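Local coordinates for GDSL-like Lipase/Acylhydrolase family protein (Neisseria meningitidis, PDB 4K7J) that hydrolyses O-acetyl esters of peptidoglycan, probably through a catalytic triad like that of other SGNH esterases, at residues G66-D71 against F352-Y357; D230-L235 against R274-A279; L111-N116 against W224-A229; T29-A34 against M311-A316. All coordinates share one frame; numbering follows the deposited sequence.

Contact 1 (G66-D71 against F352-Y357); sequences GDFFTD and FSAKGY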
loop_
_atom_site.group_PDB
_atom_site.type_symbol
_atom_site.label_atom_id
_atom_site.label_comp_id
_atom_site.label_asym_id
_atom_site.label_seq_id
_atom_site.Cartn_x
_atom_site.Cartn_y
_atom_site.Cartn_z
ATOM N N GLY A 66 -5.618 -7.014 -2.893
ATOM C CA GLY A 66 -6.148 -7.512 -4.154
ATOM C C GLY A 66 -5.708 -6.664 -5.333
ATOM O O GLY A 66 -5.806 -7.080 -6.486
ATOM N N ASP A 67 -5.218 -5.465 -5.028
ATOM C CA ASP A 67 -4.760 -4.486 -6.020
ATOM C C ASP A 67 -5.859 -3.947 -6.942
ATOM O O ASP A 67 -5.565 -3.155 -7.816
ATOM C CB ASP A 67 -3.560 -5.004 -6.848
ATOM C CG ASP A 67 -2.611 -3.881 -7.273
ATOM O OD1 ASP A 67 -2.596 -2.820 -6.598
ATOM O OD2 ASP A 67 -1.877 -4.054 -8.273
ATOM N N PHE A 68 -7.119 -4.346 -6.762
ATOM C CA PHE A 68 -8.178 -3.777 -7.616
ATOM C C PHE A 68 -8.461 -2.301 -7.305
ATOM O O PHE A 68 -8.768 -1.513 -8.199
ATOM C CB PHE A 68 -9.465 -4.610 -7.560
ATOM C CG PHE A 68 -9.360 -5.921 -8.281
ATOM C CD1 PHE A 68 -9.340 -5.964 -9.669
ATOM C CD2 PHE A 68 -9.264 -7.107 -7.580
ATOM C CE1 PHE A 68 -9.239 -7.176 -10.342
ATOM C CE2 PHE A 68 -9.152 -8.321 -8.247
ATOM C CZ PHE A 68 -9.148 -8.354 -9.626
ATOM N N PHE A 69 -8.333 -1.930 -6.039
ATOM C CA PHE A 69 -8.555 -0.549 -5.610
ATOM C C PHE A 69 -7.339 0.280 -5.980
ATOM O O PHE A 69 -7.444 1.299 -6.663
ATOM C CB PHE A 69 -8.792 -0.515 -4.091
ATOM C CG PHE A 69 -9.123 0.848 -3.535
ATOM C CD1 PHE A 69 -8.120 1.750 -3.217
ATOM C CD2 PHE A 69 -10.437 1.208 -3.279
ATOM C CE1 PHE A 69 -8.427 2.990 -2.673
ATOM C CE2 PHE A 69 -10.746 2.450 -2.742
ATOM C CZ PHE A 69 -9.746 3.335 -2.440
ATOM N N THR A 70 -6.171 -0.162 -5.539
ATOM C CA THR A 70 -4.945 0.605 -5.783
ATOM C C THR A 70 -4.556 0.698 -7.272
ATOM O O THR A 70 -3.965 1.683 -7.699
ATOM C CB THR A 70 -3.785 0.049 -4.949
ATOM O OG1 THR A 70 -3.855 -1.378 -4.954
ATOM C CG2 THR A 70 -3.905 0.524 -3.502
ATOM N N ASP A 71 -4.906 -0.302 -8.073
ATOM C CA ASP A 71 -4.554 -0.237 -9.485
ATOM C C ASP A 71 -5.444 0.750 -10.225
ATOM O O ASP A 71 -5.023 1.361 -11.210
ATOM C CB ASP A 71 -4.625 -1.606 -10.157
ATOM C CG ASP A 71 -4.125 -1.568 -11.590
ATOM O OD1 ASP A 71 -2.969 -1.129 -11.812
ATOM O OD2 ASP A 71 -4.897 -1.946 -12.492
ATOM N N PHE A 352 -15.308 -6.576 -1.910
ATOM C CA PHE A 352 -15.941 -6.033 -3.096
ATOM C C PHE A 352 -15.551 -6.830 -4.332
ATOM O O PHE A 352 -14.648 -7.676 -4.299
ATOM C CB PHE A 352 -15.583 -4.552 -3.274
ATOM C CG PHE A 352 -16.094 -3.658 -2.173
ATOM C CD1 PHE A 352 -15.425 -3.574 -0.954
ATOM C CD2 PHE A 352 -17.234 -2.882 -2.365
ATOM C CE1 PHE A 352 -15.893 -2.731 0.081
ATOM C CE2 PHE A 352 -17.707 -2.039 -1.348
ATOM C CZ PHE A 352 -17.034 -1.960 -0.122
ATOM N N SER A 353 -16.257 -6.577 -5.421
ATOM C CA SER A 353 -15.928 -7.203 -6.681
ATOM C C SER A 353 -14.957 -6.261 -7.350
ATOM O O SER A 353 -14.786 -5.125 -6.898
ATOM C CB SER A 353 -17.186 -7.354 -7.545
ATOM O OG SER A 353 -17.694 -6.077 -7.910
ATOM N N ALA A 354 -14.341 -6.726 -8.434
ATOM C CA ALA A 354 -13.371 -5.927 -9.170
ATOM C C ALA A 354 -13.916 -4.545 -9.519
ATOM O O ALA A 354 -13.231 -3.542 -9.338
ATOM C CB ALA A 354 -12.921 -6.667 -10.444
ATOM N N LYS A 355 -15.150 -4.478 -10.010
ATOM C CA LYS A 355 -15.673 -3.186 -10.446
ATOM C C LYS A 355 -16.059 -2.322 -9.246
ATOM O O LYS A 355 -16.011 -1.091 -9.313
ATOM C CB LYS A 355 -16.833 -3.343 -11.439
ATOM C CG LYS A 355 -18.103 -3.965 -10.870
ATOM C CD LYS A 355 -19.227 -3.938 -11.911
ATOM C CE LYS A 355 -20.548 -4.382 -11.312
ATOM N NZ LYS A 355 -21.596 -4.483 -12.361
ATOM N N GLY A 356 -16.399 -2.967 -8.137
ATOM C CA GLY A 356 -16.689 -2.248 -6.911
ATOM C C GLY A 356 -15.452 -1.529 -6.406
ATOM O O GLY A 356 -15.503 -0.349 -6.047
ATOM N N TYR A 357 -14.324 -2.231 -6.389
ATOM C CA TYR A 357 -13.077 -1.594 -5.973
ATOM C C TYR A 357 -12.666 -0.482 -6.940
ATOM O O TYR A 357 -12.182 0.582 -6.517
ATOM C CB TYR A 357 -11.945 -2.621 -5.831
ATOM C CG TYR A 357 -12.050 -3.510 -4.614
ATOM C CD1 TYR A 357 -12.084 -2.967 -3.332
ATOM C CD2 TYR A 357 -12.111 -4.895 -4.745
ATOM C CE1 TYR A 357 -12.183 -3.776 -2.217
ATOM C CE2 TYR A 357 -12.212 -5.715 -3.630
ATOM C CZ TYR A 357 -12.245 -5.144 -2.367
ATOM O OH TYR A 357 -12.341 -5.941 -1.247
#
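Phe68 and Tyr357 meet through their first side-chain carbons, CB of Phe68 lying 3.6 Å from CB of Tyr357, where the first turns of helices 68-81 and 354-373 come together. Beyond that touch the Phe68 ring takes the methyl of Ala354 over one face: Ala354 CB sits 4.0 Å from the ring centroid and 25° off its normal, a CH-pi contact displaced toward the rim atoms CD1 and CE1. Phe69 turns another way, its CG anti to the backbone N (chi1 -176°), which carries the ring along helix 354-373 to Ala360, Ala361 and Leu364, while its CB stays 4.2 Å from Tyr357 CB. One shell out, the phenol of Tyr357 is steadied from within its own segment. Phe352 CB lies over the centre of that ring, and Phe352 N donates to Tyr357 OH at 3.1 Å in a nearly straight bond (170°). The same hydroxyl is hydrogen-bonded to His63 ND1. Apolar carbon contacts thus join the two helix starts, while the one polar side-chain atom of Tyr357 is satisfied by a backbone N-H and an imidazole, consistent with a fixed orientation of the ring.

Contact 2 (D230-L235 against R274-A279); sequences DRMNDL and RDSLPA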
loop_
_atom_site.group_PDB
_atom_site.type_symbol
_atom_site.label_atom_id
_atom_site.label_comp_id
_atom_site.label_asym_id
_atom_site.label_seq_id
_atom_site.Cartn_x
_atom_site.Cartn_y
_atom_site.Cartn_z
ATOM N N ASP A 230 12.851 -2.202 13.422
ATOM C CA ASP A 230 13.316 -1.072 12.611
ATOM C C ASP A 230 12.449 -0.803 11.387
ATOM O O ASP A 230 12.932 -0.224 10.407
ATOM C CB ASP A 230 14.762 -1.288 12.128
ATOM C CG ASP A 230 15.777 -1.165 13.238
ATOM O OD1 ASP A 230 15.425 -0.595 14.288
ATOM O OD2 ASP A 230 16.926 -1.646 13.060
ATOM N N ARG A 231 11.183 -1.205 11.432
ATOM C CA ARG A 231 10.281 -1.037 10.280
ATOM C C ARG A 231 10.080 0.429 9.837
ATOM O O ARG A 231 9.854 0.708 8.658
ATOM C CB ARG A 231 8.926 -1.680 10.588
ATOM C CG ARG A 231 8.195 -1.044 11.779
ATOM C CD ARG A 231 6.980 -1.871 12.123
ATOM N NE ARG A 231 6.354 -1.510 13.389
ATOM C CZ ARG A 231 6.631 -2.088 14.555
ATOM N NH1 ARG A 231 7.540 -3.052 14.633
ATOM N NH2 ARG A 231 5.993 -1.699 15.648
ATOM N N MET A 232 10.155 1.367 10.774
ATOM C CA MET A 232 10.052 2.792 10.415
ATOM C C MET A 232 11.251 3.287 9.596
ATOM O O MET A 232 11.119 4.197 8.777
ATOM C CB MET A 232 9.851 3.657 11.664
ATOM C CG MET A 232 8.502 3.403 12.370
ATOM S SD MET A 232 7.084 3.663 11.273
ATOM C CE MET A 232 5.740 3.153 12.347
ATOM N N ASN A 233 12.421 2.693 9.807
ATOM C CA ASN A 233 13.556 2.990 8.931
ATOM C C ASN A 233 13.332 2.452 7.519
ATOM O O ASN A 233 13.770 3.070 6.539
ATOM C CB ASN A 233 14.877 2.474 9.513
ATOM C CG ASN A 233 15.179 3.058 10.886
ATOM O OD1 ASN A 233 14.694 4.134 11.242
ATOM N ND2 ASN A 233 15.968 2.338 11.669
ATOM N N ASP A 234 12.641 1.316 7.404
ATOM C CA ASP A 234 12.208 0.845 6.083
ATOM C C ASP A 234 11.219 1.850 5.455
ATOM O O ASP A 234 11.290 2.149 4.265
ATOM C CB ASP A 234 11.548 -0.548 6.157
ATOM C CG ASP A 234 12.480 -1.637 6.693
ATOM O OD1 ASP A 234 13.725 -1.504 6.596
ATOM O OD2 ASP A 234 11.952 -2.655 7.211
ATOM N N LEU A 235 10.286 2.360 6.253
ATOM C CA LEU A 235 9.325 3.346 5.749
ATOM C C LEU A 235 10.029 4.620 5.261
ATOM O O LEU A 235 9.716 5.153 4.188
ATOM C CB LEU A 235 8.296 3.697 6.829
ATOM C CG LEU A 235 7.269 4.755 6.417
ATOM C CD1 LEU A 235 6.440 4.297 5.241
ATOM C CD2 LEU A 235 6.391 5.138 7.583
ATOM N N ARG A 274 5.052 10.296 10.694
ATOM C CA ARG A 274 5.477 11.690 10.521
ATOM C C ARG A 274 6.943 11.890 10.873
ATOM O O ARG A 274 7.657 12.583 10.161
ATOM C CB ARG A 274 4.612 12.637 11.351
ATOM C CG ARG A 274 3.174 12.727 10.885
ATOM C CD ARG A 274 2.521 13.998 11.404
ATOM N NE ARG A 274 1.149 14.139 10.918
ATOM C CZ ARG A 274 0.841 14.437 9.660
ATOM N NH1 ARG A 274 1.813 14.615 8.769
ATOM N NH2 ARG A 274 -0.432 14.558 9.284
ATOM N N ASP A 275 7.389 11.272 11.963
ATOM C CA ASP A 275 8.808 11.313 12.332
ATOM C C ASP A 275 9.665 10.697 11.231
ATOM O O ASP A 275 10.726 11.223 10.898
ATOM C CB ASP A 275 9.078 10.555 13.642
ATOM C CG ASP A 275 8.403 11.188 14.855
ATOM O OD1 ASP A 275 7.854 12.311 14.744
ATOM O OD2 ASP A 275 8.433 10.551 15.932
ATOM N N SER A 276 9.198 9.584 10.665
ATOM C CA SER A 276 9.996 8.835 9.696
ATOM C C SER A 276 9.988 9.467 8.312
ATOM O O SER A 276 10.962 9.351 7.570
ATOM C CB SER A 276 9.538 7.372 9.609
ATOM O OG SER A 276 9.634 6.749 10.877
ATOM N N LEU A 277 8.889 10.129 7.966
ATOM C CA LEU A 277 8.771 10.807 6.674
ATOM C C LEU A 277 8.165 12.200 6.885
ATOM O O LEU A 277 6.959 12.396 6.701
ATOM C CB LEU A 277 7.898 9.992 5.712
ATOM C CG LEU A 277 8.391 8.660 5.139
ATOM C CD1 LEU A 277 7.228 7.939 4.469
ATOM C CD2 LEU A 277 9.515 8.900 4.141
ATOM N N PRO A 278 9.002 13.174 7.282
ATOM C CA PRO A 278 8.510 14.504 7.668
ATOM C C PRO A 278 7.837 15.266 6.527
ATOM O O PRO A 278 7.008 16.134 6.788
ATOM C CB PRO A 278 9.779 15.245 8.116
ATOM C CG PRO A 278 10.826 14.188 8.282
ATOM C CD PRO A 278 10.469 13.092 7.333
ATOM N N ALA A 279 8.172 14.948 5.284
ATOM C CA ALA A 279 7.600 15.671 4.156
ATOM C C ALA A 279 6.364 14.985 3.554
ATOM O O ALA A 279 5.768 15.501 2.605
ATOM C CB ALA A 279 8.666 15.902 3.078
#
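Ser276 and Leu277 reach Met232 and Leu235 with the same first torsion: OG of Ser276 (chi1 -58°) and CG of Leu277 (chi1 -70°) both stand anti to their own carbonyl carbons. Leu235 answers with CG anti to its backbone N, at chi1 178°, and the two leucines cross obliquely. A methyl of Leu277, CD1, meets the branch carbon CG of Leu235 at 3.7 Å; the same methyl lies 3.8 Å from CD1 of Leu235. Both methyls of Leu277 also rest on the backbone, with CD1 3.7 Å and CD2 3.8 Å from Leu235 O.

In the alpha/beta fold of this esterase domain, the pairing sets the short helix 231-236 against the end of helix 259-276, just where the chain leaves helical geometry at Leu277 and turns toward strand 281-286. Along the chain each helix is followed by a strand of the central mixed sheet, 242-246 after the first and 281-286 after the second.

Ser276 brings a polar side-chain atom among mostly apolar side chains. Its OG approaches Met232 CB to 3.2 Å, and its hydrogen-bonding partner is Gln272 O, one turn back in the same helix. SD of Met232 lies 4.0 Å from Ser276 OG, while the thioether continues away from this segment toward Trp224. Met232 also touches Gln272 and Leu235 touches Ile273, both of helix 259-276.

Contact 3 (L111-N116 against W224-A229); sequences LTSRNN and WSKWRA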
loop_
_atom_site.group_PDB
_atom_site.type_symbol
_atom_site.label_atom_id
_atom_site.label_comp_id
_atom_site.label_asym_id
_atom_site.label_seq_id
_atom_site.Cartn_x
_atom_site.Cartn_y
_atom_site.Cartn_z
ATOM N N LEU A 111 6.536 -15.443 1.981
ATOM C CA LEU A 111 6.069 -15.674 3.339
ATOM C C LEU A 111 5.494 -14.343 3.806
ATOM O O LEU A 111 6.101 -13.294 3.567
ATOM C CB LEU A 111 7.239 -16.083 4.237
ATOM C CG LEU A 111 6.910 -16.166 5.723
ATOM C CD1 LEU A 111 6.033 -17.375 5.960
ATOM C CD2 LEU A 111 8.169 -16.200 6.591
ATOM N N THR A 112 4.315 -14.356 4.432
ATOM C CA THR A 112 3.728 -13.102 4.914
ATOM C C THR A 112 3.365 -13.145 6.403
ATOM O O THR A 112 3.303 -14.213 7.010
ATOM C CB THR A 112 2.463 -12.685 4.130
ATOM O OG1 THR A 112 1.299 -13.297 4.717
ATOM C CG2 THR A 112 2.578 -13.022 2.654
ATOM N N SER A 113 3.077 -11.981 6.970
ATOM C CA SER A 113 2.806 -11.877 8.404
ATOM C C SER A 113 1.356 -12.218 8.741
ATOM O O SER A 113 0.980 -12.224 9.906
ATOM C CB SER A 113 3.169 -10.480 8.942
ATOM O OG SER A 113 2.547 -9.449 8.183
ATOM N N ARG A 114 0.552 -12.506 7.723
ATOM C CA ARG A 114 -0.828 -12.896 7.943
ATOM C C ARG A 114 -0.962 -14.034 8.968
ATOM O O ARG A 114 -1.699 -13.907 9.939
ATOM C CB ARG A 114 -1.499 -13.272 6.618
ATOM C CG ARG A 114 -2.904 -13.840 6.774
ATOM C CD ARG A 114 -3.559 -14.063 5.411
ATOM N NE ARG A 114 -4.949 -14.491 5.545
ATOM C CZ ARG A 114 -5.345 -15.762 5.539
ATOM N NH1 ARG A 114 -4.457 -16.737 5.404
ATOM N NH2 ARG A 114 -6.635 -16.054 5.673
ATOM N N ASN A 115 -0.245 -15.135 8.752
ATOM C CA ASN A 115 -0.275 -16.251 9.695
ATOM C C ASN A 115 1.068 -16.522 10.327
ATOM O O ASN A 115 1.156 -17.362 11.218
ATOM C CB ASN A 115 -0.698 -17.557 9.022
ATOM C CG ASN A 115 -2.003 -17.450 8.292
ATOM O OD1 ASN A 115 -2.047 -17.652 7.081
ATOM N ND2 ASN A 115 -3.082 -17.150 9.018
ATOM N N ASN A 116 2.124 -15.851 9.862
ATOM C CA ASN A 116 3.472 -16.226 10.316
ATOM C C ASN A 116 4.257 -15.167 11.066
ATOM O O ASN A 116 3.967 -13.979 10.980
ATOM C CB ASN A 116 4.319 -16.720 9.141
ATOM C CG ASN A 116 3.765 -17.979 8.537
ATOM O OD1 ASN A 116 4.155 -19.091 8.904
ATOM N ND2 ASN A 116 2.831 -17.814 7.620
ATOM N N TRP A 224 1.239 -4.070 12.550
ATOM C CA TRP A 224 2.596 -3.681 12.177
ATOM C C TRP A 224 3.601 -4.199 13.226
ATOM O O TRP A 224 4.795 -4.366 12.935
ATOM C CB TRP A 224 2.721 -2.161 12.044
ATOM C CG TRP A 224 2.058 -1.564 10.818
ATOM C CD1 TRP A 224 1.062 -2.115 10.057
ATOM C CD2 TRP A 224 2.362 -0.297 10.224
ATOM N NE1 TRP A 224 0.731 -1.266 9.028
ATOM C CE2 TRP A 224 1.511 -0.140 9.116
ATOM C CE3 TRP A 224 3.277 0.723 10.529
ATOM C CZ2 TRP A 224 1.543 0.996 8.305
ATOM C CZ3 TRP A 224 3.306 1.849 9.726
ATOM C CH2 TRP A 224 2.446 1.975 8.622
ATOM N N SER A 225 3.116 -4.454 14.442
ATOM C CA SER A 225 3.965 -4.990 15.517
ATOM C C SER A 225 4.562 -6.373 15.176
ATOM O O SER A 225 5.576 -6.777 15.748
ATOM C CB SER A 225 3.198 -5.046 16.847
ATOM O OG SER A 225 2.288 -6.128 16.849
ATOM N N LYS A 226 3.945 -7.074 14.227
ATOM C CA LYS A 226 4.482 -8.333 13.707
ATOM C C LYS A 226 5.752 -8.138 12.888
ATOM O O LYS A 226 6.462 -9.108 12.613
ATOM C CB LYS A 226 3.457 -9.026 12.797
ATOM C CG LYS A 226 2.213 -9.585 13.477
ATOM C CD LYS A 226 1.321 -10.208 12.395
ATOM C CE LYS A 226 0.077 -10.887 12.953
ATOM N NZ LYS A 226 -0.762 -11.420 11.818
ATOM N N TRP A 227 6.012 -6.902 12.461
ATOM C CA TRP A 227 7.139 -6.628 11.571
ATOM C C TRP A 227 8.359 -6.206 12.403
ATOM O O TRP A 227 8.229 -5.942 13.596
ATOM C CB TRP A 227 6.782 -5.556 10.527
ATOM C CG TRP A 227 5.517 -5.818 9.751
ATOM C CD1 TRP A 227 4.873 -7.013 9.606
ATOM C CD2 TRP A 227 4.737 -4.854 9.036
ATOM N NE1 TRP A 227 3.750 -6.852 8.840
ATOM C CE2 TRP A 227 3.643 -5.536 8.475
ATOM C CE3 TRP A 227 4.861 -3.472 8.809
ATOM C CZ2 TRP A 227 2.675 -4.891 7.697
ATOM C CZ3 TRP A 227 3.894 -2.829 8.042
ATOM C CH2 TRP A 227 2.808 -3.538 7.509
ATOM N N ARG A 228 9.536 -6.145 11.782
ATOM C CA ARG A 228 10.777 -5.925 12.536
ATOM C C ARG A 228 10.799 -4.583 13.277
ATOM O O ARG A 228 10.127 -3.640 12.886
ATOM C CB ARG A 228 12.021 -6.089 11.636
ATOM C CG ARG A 228 12.258 -4.957 10.661
ATOM C CD ARG A 228 13.180 -5.393 9.519
ATOM N NE ARG A 228 13.664 -4.252 8.736
ATOM C CZ ARG A 228 14.800 -3.613 8.994
ATOM N NH1 ARG A 228 15.559 -4.006 10.005
ATOM N NH2 ARG A 228 15.173 -2.581 8.250
ATOM N N ALA A 229 11.572 -4.510 14.355
ATOM C CA ALA A 229 11.586 -3.307 15.197
ATOM C C ALA A 229 11.974 -2.047 14.411
ATOM O O ALA A 229 11.463 -0.965 14.682
ATOM C CB ALA A 229 12.523 -3.504 16.395
#
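The seam between the SGNH hydrolase domain and the beta-rich region that includes strand 109-112, inserted in sequence between strands 53-60 and 208-215 of the central sheet, is bridged here, where the turn after strand 109-112 meets the loop that leads into helix 231-236. Ser113 occupies the middle of it and is held through two different atoms. Its hydroxyl receives the indole N-H of Trp227, NE1 to OG 2.9 Å with an N-H...O angle of 156°. The oxygen lies at the ring edge, close to the indole plane. The serine presents this oxygen with chi1 at 53°, where OG lies between the backbone N and the carbonyl carbon.

Lys226 comes in alongside. Its chain runs fully extended beyond CG, with CD passing 3.9 Å from Ser113 CB, and delivers the ammonium group to the backbone: NZ donates to Ser113 O at 2.7 Å, tilted 23° from the carbonyl plane. A second, weak bond runs from NZ to Arg114 O at 3.3 Å. The turn itself is shaped locally, for Thr112 OG1 accepts from Arg114 N in an ST turn.

Behind the indole, Trp224 CA lies over the centre of one Trp227 ring face, 4.0 Å above the plane, and both tryptophans touch Ile59. Trp227 thus packs toward strand 53-60 of the mixed sheet while it donates to the turn after strand 109-112. Two successive carbonyls gathered round one ammonium group probably help to stabilise its positive charge, while the near-planar indole N-H bond probably limits how the ring and the serine can turn against each other.

Contact 4 (T29-A34 against M311-A316); sequences TDYGNA and MQRRVA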
loop_
_atom_site.group_PDB
_atom_site.type_symbol
_atom_site.label_atom_id
_atom_site.label_comp_id
_atom_site.label_asym_id
_atom_site.label_seq_id
_atom_site.Cartn_x
_atom_site.Cartn_y
_atom_site.Cartn_z
ATOM N N THR A 29 -11.963 14.790 3.894
ATOM C CA THR A 29 -11.863 15.860 4.879
ATOM C C THR A 29 -10.403 16.075 5.223
ATOM O O THR A 29 -9.705 15.136 5.611
ATOM C CB THR A 29 -12.633 15.543 6.185
ATOM O OG1 THR A 29 -14.010 15.284 5.890
ATOM C CG2 THR A 29 -12.532 16.714 7.159
ATOM N N ASP A 30 -9.928 17.308 5.068
ATOM C CA ASP A 30 -8.547 17.614 5.431
ATOM C C ASP A 30 -8.449 18.257 6.809
ATOM O O ASP A 30 -8.860 19.396 6.986
ATOM C CB ASP A 30 -7.902 18.516 4.383
ATOM C CG ASP A 30 -6.443 18.804 4.681
ATOM O OD1 ASP A 30 -5.851 18.108 5.534
ATOM O OD2 ASP A 30 -5.891 19.733 4.053
ATOM N N TYR A 31 -7.886 17.525 7.770
ATOM C CA TYR A 31 -7.701 18.028 9.132
ATOM C C TYR A 31 -6.337 18.664 9.325
ATOM O O TYR A 31 -5.961 19.025 10.441
ATOM C CB TYR A 31 -7.886 16.909 10.152
ATOM C CG TYR A 31 -9.300 16.407 10.185
ATOM C CD1 TYR A 31 -10.317 17.198 10.696
ATOM C CD2 TYR A 31 -9.627 15.159 9.667
ATOM C CE1 TYR A 31 -11.630 16.750 10.716
ATOM C CE2 TYR A 31 -10.936 14.704 9.677
ATOM C CZ TYR A 31 -11.931 15.503 10.215
ATOM O OH TYR A 31 -13.234 15.065 10.223
ATOM N N GLY A 32 -5.585 18.755 8.235
ATOM C CA GLY A 32 -4.326 19.467 8.220
ATOM C C GLY A 32 -4.439 20.657 7.285
ATOM O O GLY A 32 -5.494 21.285 7.182
ATOM N N ASN A 33 -3.353 20.956 6.588
ATOM C CA ASN A 33 -3.298 22.119 5.718
ATOM C C ASN A 33 -2.604 21.706 4.433
ATOM O O ASN A 33 -1.448 22.057 4.201
ATOM C CB ASN A 33 -2.521 23.240 6.416
ATOM C CG ASN A 33 -2.687 24.597 5.738
ATOM O OD1 ASN A 33 -3.408 24.734 4.741
ATOM N ND2 ASN A 33 -2.016 25.616 6.290
ATOM N N ALA A 34 -3.317 20.942 3.611
ATOM C CA ALA A 34 -2.723 20.306 2.445
ATOM C C ALA A 34 -2.135 21.312 1.461
ATOM O O ALA A 34 -1.069 21.075 0.893
ATOM C CB ALA A 34 -3.737 19.396 1.752
ATOM N N MET A 311 -13.425 6.069 15.503
ATOM C CA MET A 311 -12.071 6.166 16.007
ATOM C C MET A 311 -11.149 6.637 14.893
ATOM O O MET A 311 -10.308 7.515 15.107
ATOM C CB MET A 311 -11.582 4.820 16.537
ATOM C CG MET A 311 -10.105 4.853 16.902
ATOM S SD MET A 311 -9.411 3.208 16.945
ATOM C CE MET A 311 -9.310 2.888 15.184
ATOM N N GLN A 312 -11.320 6.064 13.700
ATOM C CA GLN A 312 -10.458 6.412 12.569
ATOM C C GLN A 312 -10.501 7.895 12.251
ATOM O O GLN A 312 -9.462 8.514 11.990
ATOM C CB GLN A 312 -10.833 5.616 11.320
ATOM C CG GLN A 312 -10.587 4.124 11.441
ATOM C CD GLN A 312 -10.968 3.371 10.179
ATOM O OE1 GLN A 312 -12.139 3.239 9.863
ATOM N NE2 GLN A 312 -9.970 2.889 9.446
ATOM N N ARG A 313 -11.702 8.466 12.253
ATOM C CA ARG A 313 -11.837 9.890 11.997
ATOM C C ARG A 313 -11.218 10.755 13.102
ATOM O O ARG A 313 -10.548 11.734 12.810
ATOM C CB ARG A 313 -13.298 10.281 11.736
ATOM C CG ARG A 313 -13.427 11.710 11.274
ATOM C CD ARG A 313 -14.853 12.200 11.368
ATOM N NE ARG A 313 -15.677 11.689 10.282
ATOM C CZ ARG A 313 -15.723 12.225 9.066
ATOM N NH1 ARG A 313 -14.985 13.288 8.777
ATOM N NH2 ARG A 313 -16.502 11.693 8.137
ATOM N N ARG A 314 -11.410 10.384 14.364
ATOM C CA ARG A 314 -10.746 11.099 15.463
ATOM C C ARG A 314 -9.221 11.074 15.321
ATOM O O ARG A 314 -8.547 12.077 15.553
ATOM C CB ARG A 314 -11.115 10.494 16.818
ATOM C CG ARG A 314 -12.519 10.781 17.295
ATOM C CD ARG A 314 -12.657 10.480 18.797
ATOM N NE ARG A 314 -12.437 9.073 19.146
ATOM C CZ ARG A 314 -13.350 8.124 18.983
ATOM N NH1 ARG A 314 -14.533 8.427 18.472
ATOM N NH2 ARG A 314 -13.087 6.876 19.328
ATOM N N VAL A 315 -8.678 9.920 14.944
ATOM C CA VAL A 315 -7.229 9.803 14.735
ATOM C C VAL A 315 -6.753 10.744 13.633
ATOM O O VAL A 315 -5.738 11.446 13.791
ATOM C CB VAL A 315 -6.812 8.353 14.389
ATOM C CG1 VAL A 315 -5.367 8.314 13.882
ATOM C CG2 VAL A 315 -6.987 7.450 15.603
ATOM N N ALA A 316 -7.490 10.757 12.521
ATOM C CA ALA A 316 -7.221 11.690 11.420
ATOM C C ALA A 316 -7.136 13.149 11.883
ATOM O O ALA A 316 -6.205 13.887 11.521
ATOM C CB ALA A 316 -8.289 11.549 10.345
HETATM O O HOH W 1 -14.860 12.436 5.320
#
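Tyr31 and Arg313 cross at about a right angle, with the phenol and guanidinium planes 85° apart. The bond between them uses the edge of the guanidinium: Arg313 NH1 donates to Tyr31 OH at 2.9 Å, the oxygen only 3° out of the guanidinium plane and the N-H...O angle 155°. A bend at chi3 in the arginine chain swings the flat group to this position, and its CD and CG pass beside the same hydroxyl. Thr29 also meets that edge in plane, its OG1 3.6 Å from Arg313 NH1, and a water 3.0 Å from Thr29 OG1 links weakly to Arg313 NH2. From the other end of the ring, Tyr31 CD2 touches the methyl of Ala316, 3.9 Å to CB, while Thr29 CG2 lies 3.3 Å above one ring face, offset toward the rim. Following Tyr31, the chain is turned by Asp30, whose OD1 takes Gly32 N in an Asx turn and whose OD2 takes Ala34 N. Strand 28-30 is the outermost strand at one side of the mixed sheet, antiparallel to strand 322-325, and the contact lays its end against helix 305-318, which leads into that strand; Arg313 and Ala316 both touch Phe323 there.

Contacts 2 and 3 lie in series along the chain, contact 3 closing before contact 2 opens, and both are nested inside the loops closed by contacts 1 and 4, whose own segments alternate. Contacts 2 and 3 have centres 18 Å apart yet touch, through the packing of Trp224 on Arg231 and Met232. Contacts 1 and 2 fall on opposite sides of the chain's centre, their centres about 28 Å apart; contact 4, at the edge strand 28-30, is 24 Å from contact 1, centre to centre. Within the SGNH hydrolase domain, an alpha/beta fold, contacts 1 and 2 pair helices and contact 4 sets the end of an edge strand against a helix, whereas contact 3 joins that domain to the inserted beta-rich region.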